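Local coordinates for lipase, class 3 (Penicillium roqueforti FM164, PDB 6L7N), which probably hydrolyses ester bonds of lipids such as triacylglycerols, as a fungal class 3 lipase of the alpha/beta-hydrolase fold, at residues Ala19-Tyr24 / Ile36-Gly41; Asp27-Val32 / Asp56-Thr61; Val78-Arg83 / Leu141-His146; Ser87-Val92 / Glu256-His261. All blocks are in the same frame, centred on the assembly; numbering follows the deposited sequence.

How the contacts relate
Contact 3 is the wholly buried one, a pair of central parallel strands held by regular backbone hydrogen bonds and apolar side chains. Contacts 1 and 2 lie nearer the surface: they tie helices 6-22 and 25-28, consecutive in the chain, to a disulfide loop and to the edge strand 52-57, and both set a tyrosine ring against backbone and small side chains. They meet where D27 OD1 takes the N-H of S37. Contacts 2 and 3 reach the same sheet and join through N59 and R83, while Y23 of contact 1 bonds H146 of contact 3. Contact 4 has no hydrogen bond between its segments and includes H261 of the probable active site, whose ring stacks on H146.

Contact 1: Ala19-Tyr24 / Ile36-Gly41; sequences AAAAYY and ISCSKG
The Y24 ring lies against the chain at S37 and C38: C38 CA sits 3.6 Å above one face of the ring, toward the rim, in a CH-pi contact, and S37 O lies over that same face. In the ring plane A21 O is at one edge, and K40 N approaches the edge at the hydroxyl. S39 N approaches obliquely, and S39 OG is 3.3 Å from Y24 CE2. The partner loop contains a type I beta turn from C38 to G41, is closed by the C38-C43 disulfide, and is fastened by the contact to the end of helix 6-22 in the N-terminal region of the lipase. C38 SG makes an oblique sulfur-aromatic contact, 4.4 Å from the Y24 ring centroid, and packs at 3.8 Å on A21 CB. A21 CB also meets I36 CG2 at 3.6 Å, and both residues touch F68 of strand 66-72. With CG anti to the carbonyl carbon (chi1 -73°), the Y24 ring heads for the turn, where OH is gripped twice: N42 OD1 is one partner, and K40 N is the other, bonded to Y24 OH at 3.1 Å with an N-H...O angle of 141°.

Contact 2: Asp27-Val32 / Asp56-Thr61; sequences DYTAQV and DFSNAT
Y28 and D56 carry two different kinds of contact between the end of helix 25-28 and strand 52-57, at one edge of the mixed sheet in this alpha/beta-hydrolase fold. The van der Waals part belongs to the Y28 ring. Its CG stands between the backbone N and the carbonyl carbon (chi1 62°), and the ring runs alongside S58: OG lies at the ring edge, 3.3 Å from Y28 CE1, while S58 CA is 3.6 Å from Y28 CD1. S58 OG is itself bonded to N59 O. T29 CG2 adds a contact with S58 OG at 3.8 Å. The second kind is polar. The N59 amide stands nearly perpendicular to the Y28 ring (86°), with ND2 3.0 Å from Y28 OH, and its OD1 is held by R83 NH1. An alanine in place of Y28 would probably open a gap beside S58 and leave the N59 amide without its aromatic neighbour. D56 reaches the turn after the helix, placing OD2 2.6 Å from A30 O. Two oxygens so close suggest that the D56 carboxyl group may hold a proton, its acidity probably weakened by the carbonyl oxygens gathered round it.

Contact 3: Val78-Arg83 / Leu141-His146; sequences VVLSFR and LAVVGH
V144, L80 and L141 bury the most surface between the two neighbouring strands. V144 has CG1 between its backbone N and carbonyl carbon (chi1 55°), which brings this methyl over the partner strand, 3.8 Å from V79 CG1 and 3.9 Å from S81 CB. Its backbone also bonds the partner strand: V144 N reaches L80 O at 2.9 Å, and V144 O receives the N-H of F82. L80 N in turn bonds A142 O at 2.8 Å. The L80 side chain projects from the other face of the sheet and lies side by side with V143, CG to CG1 4.2 Å. The same V143 methyl meets the F82 ring at its edge, in plane, 3.8 Å from CE2. Strands 77-83 and 140-146 form a parallel pair in the central sheet of the alpha/beta-hydrolase fold, their segments 20° apart, and the long connection between them includes helix 112-135. Helix 6-22 covers the face of V79 and S81, helix 148-161 that of L80, F82 and V143. L141 turns CD1 toward the partner, 3.5 Å from V78 O, which also accepts the N-H of A142. At the other end G145 opens the GxSxG sequence of the probable nucleophile elbow, and a CB modelled on G145 would come too close to F82 O. Beyond it one water donates to F82 O at 2.7 Å and accepts from H146 N.

Contact 4: Ser87-Val92 / Glu256-His261; sequences SVRNWV and EDFEAH
F258 and H261 hold CG anti to the backbone N (chi1 -167° for F258), which directs CG of each toward V88 and helix 88-94. V88 CB lies in plane at the edge of the F258 ring, 3.9 Å from CZ, and V92 CG2 approaches CE1 obliquely at 4.2 Å. R89 runs past one face of that ring, its CB 4.1 Å above the plane toward the rim. Its chain then bends at chi3 (-56°), and F258 CD2 lies over a face of the guanidinium, 3.4 Å from NH1, the two planes tilted 56°. V88 CG1 and the H261 imidazole meet tip to tip, 3.9 Å from CG1 to NE2. An alanine in place of F258 would probably open a gap beside the helix, leaving V92 and the R89 guanidinium without their aromatic partner. The helix probably corresponds to the lid of related fungal lipases, and V88, which touches S147, may help to cover the active site. H261 bonds S147 OG through NE2 and D201 OD2 through ND1, as in a Ser-His-Asp triad. Helix and probable triad histidine meet by van der Waals contact, so no hydrogen bond between the segments would break if the helix moved as related lids do.

Contact 1: Ala19-Tyr24 / Ile36-Gly41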
loop_
_atom_site.group_PDB
_atom_site.type_symbol
_atom_site.label_atom_id
_atom_site.label_comp_id
_atom_site.label_asym_id
_atom_site.label_seq_id
_atom_site.Cartn_x
_atom_site.Cartn_y
_atom_site.Cartn_z
ATOM N N ALA A 19 -5.809 -3.963 3.456
ATOM C CA ALA A 19 -4.530 -3.755 4.121
ATOM C C ALA A 19 -4.612 -4.177 5.579
ATOM O O ALA A 19 -3.694 -4.810 6.104
ATOM C CB ALA A 19 -4.103 -2.292 4.003
ATOM N N ALA A 20 -5.721 -3.855 6.241
ATOM C CA ALA A 20 -5.887 -4.253 7.638
ATOM C C ALA A 20 -5.870 -5.772 7.777
ATOM O O ALA A 20 -5.288 -6.316 8.719
ATOM C CB ALA A 20 -7.186 -3.673 8.203
ATOM N N ALA A 21 -6.506 -6.475 6.847
ATOM C CA ALA A 21 -6.495 -7.932 6.916
ATOM C C ALA A 21 -5.088 -8.483 6.709
ATOM O O ALA A 21 -4.730 -9.503 7.306
ATOM C CB ALA A 21 -7.461 -8.507 5.884
ATOM N N ALA A 22 -4.274 -7.807 5.894
ATOM C CA ALA A 22 -2.916 -8.279 5.646
ATOM C C ALA A 22 -2.096 -8.442 6.921
ATOM O O ALA A 22 -1.110 -9.184 6.920
ATOM C CB ALA A 22 -2.161 -7.318 4.717
ATOM N N TYR A 23 -2.455 -7.756 7.998
ATOM C CA TYR A 23 -1.674 -7.888 9.219
ATOM C C TYR A 23 -1.975 -9.163 9.992
ATOM O O TYR A 23 -1.211 -9.501 10.897
ATOM C CB TYR A 23 -1.905 -6.687 10.128
ATOM C CG TYR A 23 -1.100 -5.475 9.703
ATOM C CD1 TYR A 23 0.195 -5.283 10.162
ATOM C CD2 TYR A 23 -1.633 -4.534 8.833
ATOM C CE1 TYR A 23 0.936 -4.164 9.770
ATOM C CE2 TYR A 23 -0.900 -3.416 8.432
ATOM C CZ TYR A 23 0.382 -3.243 8.904
ATOM O OH TYR A 23 1.106 -2.134 8.512
ATOM N N TYR A 24 -3.045 -9.882 9.652
ATOM C CA TYR A 24 -3.487 -11.041 10.425
ATOM C C TYR A 24 -2.828 -12.310 9.903
ATOM O O TYR A 24 -3.099 -12.725 8.768
ATOM C CB TYR A 24 -5.005 -11.201 10.352
ATOM C CG TYR A 24 -5.783 -10.190 11.140
ATOM C CD1 TYR A 24 -6.057 -8.947 10.606
ATOM C CD2 TYR A 24 -6.257 -10.483 12.414
ATOM C CE1 TYR A 24 -6.769 -8.015 11.303
ATOM C CE2 TYR A 24 -6.981 -9.548 13.130
ATOM C CZ TYR A 24 -7.238 -8.317 12.567
ATOM O OH TYR A 24 -7.945 -7.364 13.258
ATOM N N ILE A 36 -11.599 -14.220 4.329
ATOM C CA ILE A 36 -10.837 -13.206 5.052
ATOM C C ILE A 36 -11.609 -12.785 6.297
ATOM O O ILE A 36 -12.818 -12.525 6.244
ATOM C CB ILE A 36 -10.576 -11.979 4.161
ATOM C CG1 ILE A 36 -9.519 -12.256 3.083
ATOM C CG2 ILE A 36 -10.183 -10.775 5.007
ATOM C CD1 ILE A 36 -9.478 -11.164 2.025
ATOM N N SER A 37 -10.901 -12.669 7.423
ATOM C CA SER A 37 -11.534 -12.255 8.662
ATOM C C SER A 37 -10.538 -11.461 9.484
ATOM O O SER A 37 -9.338 -11.741 9.461
ATOM C CB SER A 37 -12.038 -13.461 9.476
ATOM O OG SER A 37 -12.899 -13.007 10.499
ATOM N N CYS A 38 -11.044 -10.463 10.201
ATOM C CA CYS A 38 -10.239 -9.625 11.083
ATOM C C CYS A 38 -10.791 -9.780 12.488
ATOM O O CYS A 38 -11.832 -9.205 12.809
ATOM C CB CYS A 38 -10.281 -8.174 10.648
ATOM S SG CYS A 38 -9.577 -7.969 9.040
ATOM N N SER A 39 -10.082 -10.531 13.330
ATOM C CA SER A 39 -10.623 -10.833 14.649
ATOM C C SER A 39 -10.805 -9.568 15.479
ATOM O O SER A 39 -11.723 -9.498 16.296
ATOM C CB SER A 39 -9.731 -11.845 15.371
ATOM O OG SER A 39 -8.415 -11.371 15.534
ATOM N N LYS A 40 -9.994 -8.539 15.248
ATOM C CA LYS A 40 -10.135 -7.300 16.006
ATOM C C LYS A 40 -11.181 -6.357 15.425
ATOM O O LYS A 40 -11.285 -5.214 15.882
ATOM C CB LYS A 40 -8.783 -6.587 16.105
ATOM C CG LYS A 40 -7.734 -7.351 16.905
ATOM C CD LYS A 40 -8.335 -8.031 18.119
ATOM C CE LYS A 40 -8.162 -7.194 19.382
ATOM N NZ LYS A 40 -8.644 -7.932 20.598
ATOM N N GLY A 41 -11.946 -6.795 14.431
ATOM C CA GLY A 41 -13.069 -6.012 13.962
ATOM C C GLY A 41 -12.717 -4.807 13.118
ATOM O O GLY A 41 -13.498 -3.851 13.074
#

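Contact 2: Asp27-Val32 / Asp56-Thr61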
loop_
_atom_site.group_PDB
_atom_site.type_symbol
_atom_site.label_atom_id
_atom_site.label_comp_id
_atom_site.label_asym_id
_atom_site.label_seq_id
_atom_site.Cartn_x
_atom_site.Cartn_y
_atom_site.Cartn_z
ATOM N N ASP A 27 -4.949 -14.691 8.204
ATOM C CA ASP A 27 -5.360 -14.487 6.819
ATOM C C ASP A 27 -4.254 -14.854 5.835
ATOM O O ASP A 27 -4.530 -15.474 4.804
ATOM C CB ASP A 27 -5.797 -13.036 6.594
ATOM C CG ASP A 27 -7.146 -12.721 7.231
ATOM O OD1 ASP A 27 -8.096 -13.531 7.101
ATOM O OD2 ASP A 27 -7.244 -11.664 7.875
ATOM N N TYR A 28 -3.003 -14.519 6.131
ATOM C CA TYR A 28 -1.962 -14.826 5.163
ATOM C C TYR A 28 -1.390 -16.230 5.322
ATOM O O TYR A 28 -0.527 -16.625 4.532
ATOM C CB TYR A 28 -0.847 -13.763 5.195
ATOM C CG TYR A 28 -0.056 -13.569 6.474
ATOM C CD1 TYR A 28 0.889 -14.498 6.882
ATOM C CD2 TYR A 28 -0.203 -12.408 7.229
ATOM C CE1 TYR A 28 1.643 -14.296 8.037
ATOM C CE2 TYR A 28 0.547 -12.197 8.392
ATOM C CZ TYR A 28 1.465 -13.145 8.788
ATOM O OH TYR A 28 2.222 -12.945 9.925
ATOM N N THR A 29 -1.878 -17.013 6.282
ATOM C CA THR A 29 -1.622 -18.445 6.306
ATOM C C THR A 29 -2.893 -19.244 6.085
ATOM O O THR A 29 -2.910 -20.451 6.347
ATOM C CB THR A 29 -0.987 -18.874 7.628
ATOM O OG1 THR A 29 -1.967 -18.778 8.668
ATOM C CG2 THR A 29 0.222 -18.005 7.961
ATOM N N ALA A 30 -3.961 -18.595 5.642
ATOM C CA ALA A 30 -5.231 -19.276 5.464
ATOM C C ALA A 30 -5.144 -20.304 4.337
ATOM O O ALA A 30 -4.305 -20.219 3.425
ATOM C CB ALA A 30 -6.344 -18.267 5.178
ATOM N N GLN A 31 -6.018 -21.300 4.421
ATOM C CA GLN A 31 -6.137 -22.290 3.365
ATOM C C GLN A 31 -6.937 -21.721 2.202
ATOM O O GLN A 31 -7.820 -20.879 2.385
ATOM C CB GLN A 31 -6.793 -23.569 3.893
ATOM C CG GLN A 31 -5.826 -24.434 4.677
ATOM C CD GLN A 31 -4.627 -24.855 3.843
ATOM O OE1 GLN A 31 -4.767 -25.234 2.680
ATOM N NE2 GLN A 31 -3.438 -24.764 4.425
ATOM N N VAL A 32 -6.599 -22.183 0.992
ATOM C CA VAL A 32 -7.301 -21.762 -0.212
ATOM C C VAL A 32 -8.798 -21.868 0.011
ATOM O O VAL A 32 -9.306 -22.908 0.444
ATOM C CB VAL A 32 -6.849 -22.605 -1.421
ATOM C CG1 VAL A 32 -7.883 -22.536 -2.532
ATOM C CG2 VAL A 32 -5.510 -22.125 -1.930
ATOM N N ASP A 56 -1.877 -17.220 -0.625
ATOM C CA ASP A 56 -1.253 -16.350 0.360
ATOM C C ASP A 56 0.204 -16.732 0.539
ATOM O O ASP A 56 0.670 -17.781 0.080
ATOM C CB ASP A 56 -1.982 -16.367 1.708
ATOM C CG ASP A 56 -2.344 -17.748 2.164
ATOM O OD1 ASP A 56 -1.543 -18.696 1.956
ATOM O OD2 ASP A 56 -3.452 -17.868 2.745
ATOM N N PHE A 57 0.919 -15.845 1.221
ATOM C CA PHE A 57 2.346 -16.014 1.432
ATOM C C PHE A 57 2.705 -15.401 2.779
ATOM O O PHE A 57 2.259 -14.299 3.104
ATOM C CB PHE A 57 3.150 -15.397 0.279
ATOM C CG PHE A 57 2.682 -14.024 -0.154
ATOM C CD1 PHE A 57 1.606 -13.877 -1.017
ATOM C CD2 PHE A 57 3.353 -12.891 0.270
ATOM C CE1 PHE A 57 1.187 -12.622 -1.424
ATOM C CE2 PHE A 57 2.945 -11.632 -0.136
ATOM C CZ PHE A 57 1.857 -11.499 -0.985
ATOM N N SER A 58 3.477 -16.133 3.574
ATOM C CA SER A 58 3.663 -15.809 4.979
ATOM C C SER A 58 5.042 -15.220 5.216
ATOM O O SER A 58 5.993 -15.508 4.482
ATOM C CB SER A 58 3.490 -17.056 5.859
ATOM O OG SER A 58 3.702 -16.752 7.227
ATOM N N ASN A 59 5.147 -14.400 6.257
ATOM C CA ASN A 59 6.480 -14.063 6.725
ATOM C C ASN A 59 7.074 -15.278 7.429
ATOM O O ASN A 59 6.375 -16.231 7.799
ATOM C CB ASN A 59 6.472 -12.811 7.623
ATOM C CG ASN A 59 5.590 -12.945 8.878
ATOM O OD1 ASN A 59 5.573 -12.044 9.728
ATOM N ND2 ASN A 59 4.861 -14.046 8.995
ATOM N N ALA A 60 8.386 -15.253 7.580
ATOM C CA ALA A 60 9.091 -16.425 8.064
ATOM C C ALA A 60 10.518 -16.042 8.423
ATOM O O ALA A 60 10.804 -14.868 8.676
ATOM C CB ALA A 60 9.075 -17.532 7.007
ATOM N N THR A 61 11.405 -17.033 8.486
ATOM C CA THR A 61 12.810 -16.769 8.752
ATOM C C THR A 61 13.511 -16.135 7.561
ATOM O O THR A 61 14.603 -15.582 7.727
ATOM C CB THR A 61 13.525 -18.066 9.130
ATOM O OG1 THR A 61 13.468 -18.979 8.024
ATOM C CG2 THR A 61 12.863 -18.717 10.340
#

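Contact 3: Val78-Arg83 / Leu141-His146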
loop_
_atom_site.group_PDB
_atom_site.type_symbol
_atom_site.label_atom_id
_atom_site.label_comp_id
_atom_site.label_asym_id
_atom_site.label_seq_id
_atom_site.Cartn_x
_atom_site.Cartn_y
_atom_site.Cartn_z
ATOM N N VAL A 78 -10.009 -8.741 -8.063
ATOM C CA VAL A 78 -8.933 -9.540 -7.503
ATOM C C VAL A 78 -8.053 -8.593 -6.711
ATOM O O VAL A 78 -7.726 -7.505 -7.196
ATOM C CB VAL A 78 -8.137 -10.246 -8.613
ATOM C CG1 VAL A 78 -6.950 -10.990 -8.042
ATOM C CG2 VAL A 78 -9.059 -11.212 -9.374
ATOM N N VAL A 79 -7.708 -8.981 -5.483
ATOM C CA VAL A 79 -7.031 -8.103 -4.534
ATOM C C VAL A 79 -5.700 -8.732 -4.163
ATOM O O VAL A 79 -5.654 -9.860 -3.662
ATOM C CB VAL A 79 -7.879 -7.848 -3.278
ATOM C CG1 VAL A 79 -7.124 -6.973 -2.277
ATOM C CG2 VAL A 79 -9.230 -7.223 -3.655
ATOM N N LEU A 80 -4.625 -7.990 -4.387
ATOM C CA LEU A 80 -3.277 -8.390 -4.018
ATOM C C LEU A 80 -2.867 -7.478 -2.875
ATOM O O LEU A 80 -2.682 -6.278 -3.088
ATOM C CB LEU A 80 -2.326 -8.239 -5.202
ATOM C CG LEU A 80 -0.832 -8.449 -4.943
ATOM C CD1 LEU A 80 -0.571 -9.776 -4.224
ATOM C CD2 LEU A 80 -0.089 -8.369 -6.287
ATOM N N SER A 81 -2.715 -8.040 -1.678
ATOM C CA SER A 81 -2.461 -7.259 -0.474
ATOM C C SER A 81 -1.105 -7.622 0.111
ATOM O O SER A 81 -0.793 -8.815 0.262
ATOM C CB SER A 81 -3.553 -7.498 0.565
ATOM O OG SER A 81 -3.187 -6.937 1.810
ATOM N N PHE A 82 -0.323 -6.590 0.458
ATOM C CA PHE A 82 1.014 -6.745 1.024
ATOM C C PHE A 82 1.101 -6.153 2.424
ATOM O O PHE A 82 0.686 -5.007 2.647
ATOM C CB PHE A 82 2.078 -6.044 0.163
ATOM C CG PHE A 82 2.297 -6.663 -1.175
ATOM C CD1 PHE A 82 3.122 -7.764 -1.323
ATOM C CD2 PHE A 82 1.698 -6.123 -2.299
ATOM C CE1 PHE A 82 3.329 -8.324 -2.573
ATOM C CE2 PHE A 82 1.904 -6.667 -3.537
ATOM C CZ PHE A 82 2.721 -7.779 -3.680
ATOM N N ARG A 83 1.678 -6.919 3.345
ATOM C CA ARG A 83 2.148 -6.434 4.635
ATOM C C ARG A 83 3.667 -6.544 4.651
ATOM O O ARG A 83 4.223 -7.603 4.331
ATOM C CB ARG A 83 1.537 -7.246 5.788
ATOM C CG ARG A 83 1.761 -6.651 7.170
ATOM C CD ARG A 83 2.180 -7.716 8.202
ATOM N NE ARG A 83 3.568 -8.127 8.014
ATOM C CZ ARG A 83 4.084 -9.273 8.441
ATOM N NH1 ARG A 83 5.365 -9.556 8.210
ATOM N NH2 ARG A 83 3.334 -10.130 9.119
ATOM N N LEU A 141 -8.002 -5.482 -10.999
ATOM C CA LEU A 141 -6.957 -5.927 -10.098
ATOM C C LEU A 141 -6.620 -4.739 -9.221
ATOM O O LEU A 141 -6.376 -3.644 -9.733
ATOM C CB LEU A 141 -5.709 -6.425 -10.842
ATOM C CG LEU A 141 -4.473 -6.648 -9.949
ATOM C CD1 LEU A 141 -4.666 -7.781 -8.944
ATOM C CD2 LEU A 141 -3.190 -6.869 -10.741
ATOM N N ALA A 142 -6.662 -4.950 -7.915
ATOM C CA ALA A 142 -6.396 -3.916 -6.927
ATOM C C ALA A 142 -5.236 -4.401 -6.074
ATOM O O ALA A 142 -5.298 -5.481 -5.491
ATOM C CB ALA A 142 -7.638 -3.638 -6.071
ATOM N N VAL A 143 -4.170 -3.616 -6.020
ATOM C CA VAL A 143 -3.010 -3.918 -5.208
ATOM C C VAL A 143 -3.011 -2.921 -4.066
ATOM O O VAL A 143 -3.151 -1.715 -4.297
ATOM C CB VAL A 143 -1.715 -3.815 -6.027
ATOM C CG1 VAL A 143 -0.534 -4.306 -5.219
ATOM C CG2 VAL A 143 -1.854 -4.570 -7.360
ATOM N N VAL A 144 -2.907 -3.425 -2.841
ATOM C CA VAL A 144 -3.120 -2.581 -1.678
ATOM C C VAL A 144 -2.107 -2.920 -0.588
ATOM O O VAL A 144 -1.647 -4.060 -0.454
ATOM C CB VAL A 144 -4.574 -2.719 -1.172
ATOM C CG1 VAL A 144 -4.892 -4.186 -0.890
ATOM C CG2 VAL A 144 -4.817 -1.872 0.072
ATOM N N GLY A 145 -1.745 -1.902 0.180
ATOM C CA GLY A 145 -0.987 -2.177 1.391
ATOM C C GLY A 145 -0.919 -0.933 2.242
ATOM O O GLY A 145 -1.330 0.151 1.825
ATOM N N HIS A 146 -0.378 -1.112 3.447
ATOM C CA HIS A 146 -0.192 -0.030 4.398
ATOM C C HIS A 146 1.254 -0.065 4.869
ATOM O O HIS A 146 1.872 -1.132 4.918
ATOM C CB HIS A 146 -1.169 -0.174 5.593
ATOM C CG HIS A 146 -0.875 0.737 6.750
ATOM N ND1 HIS A 146 -0.233 0.299 7.891
ATOM C CD2 HIS A 146 -1.166 2.045 6.959
ATOM C CE1 HIS A 146 -0.128 1.303 8.749
ATOM N NE2 HIS A 146 -0.690 2.372 8.211
HETATM O O HOH W 1 -0.378 -3.617 4.640
#

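Contact 4: Ser87-Val92 / Glu256-His261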
loop_
_atom_site.group_PDB
_atom_site.type_symbol
_atom_site.label_atom_id
_atom_site.label_comp_id
_atom_site.label_asym_id
_atom_site.label_seq_id
_atom_site.Cartn_x
_atom_site.Cartn_y
_atom_site.Cartn_z
ATOM N N SER A 87 8.416 -3.973 11.999
ATOM C CA SER A 87 9.449 -3.237 12.724
ATOM C C SER A 87 9.647 -1.856 12.095
ATOM O O SER A 87 10.704 -1.541 11.546
ATOM C CB SER A 87 10.755 -4.021 12.730
ATOM O OG SER A 87 10.578 -5.262 13.382
ATOM N N VAL A 88 8.602 -1.030 12.174
ATOM C CA VAL A 88 8.598 0.237 11.431
ATOM C C VAL A 88 9.286 1.353 12.212
ATOM O O VAL A 88 10.013 2.165 11.630
ATOM C CB VAL A 88 7.156 0.623 11.034
ATOM C CG1 VAL A 88 7.153 1.863 10.108
ATOM C CG2 VAL A 88 6.473 -0.544 10.342
ATOM N N ARG A 89 9.072 1.433 13.528
ATOM C CA ARG A 89 9.765 2.460 14.305
ATOM C C ARG A 89 11.277 2.373 14.111
ATOM O O ARG A 89 11.958 3.402 13.960
ATOM C CB ARG A 89 9.410 2.346 15.791
ATOM C CG ARG A 89 10.059 3.448 16.657
ATOM C CD ARG A 89 9.756 3.263 18.146
ATOM N NE ARG A 89 8.319 3.203 18.384
ATOM C CZ ARG A 89 7.556 4.260 18.646
ATOM N NH1 ARG A 89 6.260 4.101 18.840
ATOM N NH2 ARG A 89 8.087 5.475 18.722
ATOM N N ASN A 90 11.827 1.156 14.101
ATOM C CA ASN A 90 13.271 1.022 13.917
ATOM C C ASN A 90 13.690 1.453 12.525
ATOM O O ASN A 90 14.801 1.963 12.343
ATOM C CB ASN A 90 13.715 -0.415 14.177
ATOM C CG ASN A 90 13.627 -0.772 15.632
ATOM O OD1 ASN A 90 13.010 -0.044 16.410
ATOM N ND2 ASN A 90 14.224 -1.891 16.014
ATOM N N TRP A 91 12.807 1.261 11.544
ATOM C CA TRP A 91 13.057 1.719 10.185
ATOM C C TRP A 91 13.135 3.240 10.134
ATOM O O TRP A 91 14.076 3.804 9.569
ATOM C CB TRP A 91 11.944 1.161 9.272
ATOM C CG TRP A 91 12.056 1.462 7.813
ATOM C CD1 TRP A 91 12.692 0.716 6.861
ATOM C CD2 TRP A 91 11.485 2.581 7.137
ATOM N NE1 TRP A 91 12.564 1.319 5.623
ATOM C CE2 TRP A 91 11.823 2.463 5.767
ATOM C CE3 TRP A 91 10.709 3.669 7.554
ATOM C CZ2 TRP A 91 11.427 3.405 4.815
ATOM C CZ3 TRP A 91 10.307 4.602 6.606
ATOM C CH2 TRP A 91 10.663 4.459 5.250
ATOM N N VAL A 92 12.176 3.924 10.763
ATOM C CA VAL A 92 12.234 5.388 10.839
ATOM C C VAL A 92 13.524 5.834 11.520
ATOM O O VAL A 92 14.231 6.731 11.043
ATOM C CB VAL A 92 11.000 5.933 11.584
ATOM C CG1 VAL A 92 11.159 7.430 11.882
ATOM C CG2 VAL A 92 9.723 5.651 10.792
ATOM N N GLU A 256 8.324 11.135 17.562
ATOM C CA GLU A 256 7.246 11.546 18.455
ATOM C C GLU A 256 5.909 11.666 17.727
ATOM O O GLU A 256 4.857 11.674 18.377
ATOM C CB GLU A 256 7.608 12.866 19.137
ATOM C CG GLU A 256 7.805 14.004 18.172
ATOM C CD GLU A 256 6.661 14.999 18.216
ATOM O OE1 GLU A 256 6.774 16.067 17.575
ATOM O OE2 GLU A 256 5.654 14.715 18.896
ATOM N N ASP A 257 5.919 11.724 16.398
ATOM C CA ASP A 257 4.687 11.763 15.615
ATOM C C ASP A 257 4.192 10.377 15.228
ATOM O O ASP A 257 3.187 10.270 14.504
ATOM C CB ASP A 257 4.888 12.590 14.337
ATOM C CG ASP A 257 5.080 14.077 14.619
ATOM O OD1 ASP A 257 4.604 14.557 15.659
ATOM O OD2 ASP A 257 5.703 14.767 13.792
ATOM N N PHE A 258 4.855 9.318 15.713
ATOM C CA PHE A 258 4.679 7.991 15.124
ATOM C C PHE A 258 3.252 7.469 15.233
ATOM O O PHE A 258 2.826 6.670 14.386
ATOM C CB PHE A 258 5.654 7.001 15.763
ATOM C CG PHE A 258 5.763 5.687 15.019
ATOM C CD1 PHE A 258 6.331 5.633 13.755
ATOM C CD2 PHE A 258 5.308 4.511 15.592
ATOM C CE1 PHE A 258 6.430 4.441 13.075
ATOM C CE2 PHE A 258 5.410 3.308 14.919
ATOM C CZ PHE A 258 5.965 3.273 13.658
ATOM N N GLU A 259 2.497 7.884 16.258
ATOM C CA GLU A 259 1.132 7.369 16.394
ATOM C C GLU A 259 0.297 7.662 15.159
ATOM O O GLU A 259 -0.568 6.854 14.793
ATOM C CB GLU A 259 0.449 7.948 17.632
ATOM C CG GLU A 259 1.333 8.008 18.862
ATOM C CD GLU A 259 1.776 9.432 19.192
ATOM O OE1 GLU A 259 1.411 9.915 20.296
ATOM O OE2 GLU A 259 2.475 10.059 18.346
ATOM N N ALA A 260 0.572 8.779 14.471
ATOM C CA ALA A 260 -0.232 9.118 13.304
ATOM C C ALA A 260 -0.129 8.064 12.210
ATOM O O ALA A 260 -0.956 8.055 11.294
ATOM C CB ALA A 260 0.187 10.487 12.763
ATOM N N HIS A 261 0.870 7.181 12.287
ATOM C CA HIS A 261 1.081 6.162 11.264
ATOM C C HIS A 261 0.027 5.072 11.321
ATOM O O HIS A 261 -0.233 4.403 10.311
ATOM C CB HIS A 261 2.458 5.531 11.439
ATOM C CG HIS A 261 2.852 4.600 10.331
ATOM N ND1 HIS A 261 2.821 4.959 8.999
ATOM C CD2 HIS A 261 3.297 3.321 10.361
ATOM C CE1 HIS A 261 3.232 3.944 8.259
ATOM N NE2 HIS A 261 3.520 2.936 9.059
#